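Local coordinates for putative lipoprotein YcdA (Bacillus subtilis subsp. subtilis str. 168, PDB 4R4G) that is of unknown function but is probably a membrane-anchored lipoprotein, built from an N-terminal Ig-like domain and a C-terminal alpha+beta domain, at residues S197-A200 with D201-A204. Sequence-based numbering, arbitrary orientation.
Sequences STYA and DSKA
Ser-202 reaches back three residues to Tyr-199 with its hydroxyl, joining the end of the loop to the helix that follows. Its CB lies 3.4 Å from Tyr-199 O, and one bond further out OG comes to 2.6 Å from Tyr-199 O and donates a hydrogen bond to that carbonyl. The donor approaches at a C=O...OG angle of 128° and stands 28° out of the carbonyl plane. At a chi1 of 73° OG is flanked by both main-chain neighbours of CA, and from there it reaches Tyr-199 O and, through a weak hydrogen bond, Leu-205 N. Serine suits the place because one short hydroxyl can donate one hydrogen bond and accept another. An alanine here has no hydroxyl, which would probably leave the Tyr-199 carbonyl without its mate and the first turn of the helix without its side-chain cap.

Tyr-199 brings its CB to 4.2 Å from Ser-202 OG, and its ring turns an edge toward the same hydroxyl. Its side chain, large and mostly apolar, also touches Leu-190 of helix 174-192 and Val-272, Lys-273 and Leu-276 of helix 268-283. Ala-200, whose small methyl fits against Asp-187 and Leu-190, gives its carbonyl oxygen to a hydrogen bond from Lys-186 NZ. The same Lys-186 ammonium forms a long, weak ion pair with Asp-201, a charged residue at home on this exposed corner. The whole is a serine N-cap at the start of helix 203-219, placed where the loop after helix 174-192 turns into the next helix of the C-terminal domain.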
loop_
_atom_site.group_PDB
_atom_site.type_symbol
_atom_site.label_atom_id
_atom_site.label_comp_id
_atom_site.label_asym_id
_atom_site.label_seq_id
_atom_site.Cartn_x
_atom_site.Cartn_y
_atom_site.Cartn_z
ATOM N N SER A 197 18.228 31.313 -11.741
ATOM C CA SER A 197 18.253 30.603 -10.447
ATOM C C SER A 197 18.100 31.606 -9.268
ATOM O O SER A 197 18.053 31.198 -8.103
ATOM C CB SER A 197 19.532 29.781 -10.308
ATOM N N THR A 198 17.998 32.919 -9.607
ATOM C CA THR A 198 17.790 34.064 -8.714
ATOM C C THR A 198 16.413 33.919 -8.029
ATOM O O THR A 198 16.344 33.877 -6.795
ATOM C CB THR A 198 17.921 35.393 -9.507
ATOM O OG1 THR A 198 16.863 35.495 -10.465
ATOM C CG2 THR A 198 19.274 35.540 -10.208
ATOM N N TYR A 199 15.335 33.759 -8.855
ATOM C CA TYR A 199 13.918 33.594 -8.479
ATOM C C TYR A 199 13.654 32.438 -7.472
ATOM O O TYR A 199 12.523 32.336 -6.985
ATOM C CB TYR A 199 13.048 33.334 -9.736
ATOM C CG TYR A 199 12.785 34.513 -10.650
ATOM C CD1 TYR A 199 11.819 35.465 -10.331
ATOM C CD2 TYR A 199 13.405 34.608 -11.894
ATOM C CE1 TYR A 199 11.549 36.537 -11.182
ATOM C CE2 TYR A 199 13.138 35.670 -12.757
ATOM C CZ TYR A 199 12.207 36.632 -12.397
ATOM O OH TYR A 199 11.932 37.685 -13.240
ATOM N N ALA A 200 14.671 31.567 -7.183
ATOM C CA ALA A 200 14.571 30.397 -6.284
ATOM C C ALA A 200 14.098 30.770 -4.874
ATOM O O ALA A 200 13.192 30.109 -4.356
ATOM C CB ALA A 200 15.900 29.659 -6.206
ATOM N N ASP A 201 14.684 31.830 -4.261
ATOM C CA ASP A 201 14.248 32.266 -2.938
ATOM C C ASP A 201 13.568 33.626 -3.080
ATOM O O ASP A 201 14.122 34.665 -2.704
ATOM C CB ASP A 201 15.388 32.238 -1.887
ATOM C CG ASP A 201 15.586 30.882 -1.177
ATOM O OD1 ASP A 201 14.583 30.124 -1.018
ATOM O OD2 ASP A 201 16.725 30.601 -0.740
ATOM N N SER A 202 12.355 33.591 -3.685
ATOM C CA SER A 202 11.478 34.735 -3.941
ATOM C C SER A 202 10.036 34.413 -3.568
ATOM O O SER A 202 9.625 33.256 -3.646
ATOM C CB SER A 202 11.548 35.158 -5.407
ATOM O OG SER A 202 10.883 34.258 -6.275
ATOM N N LYS A 203 9.267 35.451 -3.194
ATOM C CA LYS A 203 7.847 35.393 -2.831
ATOM C C LYS A 203 7.054 34.742 -3.964
ATOM O O LYS A 203 6.205 33.897 -3.696
ATOM C CB LYS A 203 7.311 36.828 -2.553
ATOM C CG LYS A 203 5.900 36.937 -1.927
ATOM C CD LYS A 203 5.255 38.326 -2.174
ATOM C CE LYS A 203 4.135 38.680 -1.212
ATOM N NZ LYS A 203 2.898 37.880 -1.438
ATOM N N ALA A 204 7.355 35.128 -5.226
ATOM C CA ALA A 204 6.711 34.655 -6.448
ATOM C C ALA A 204 6.763 33.152 -6.557
ATOM O O ALA A 204 5.734 32.527 -6.849
ATOM C CB ALA A 204 7.380 35.274 -7.661
#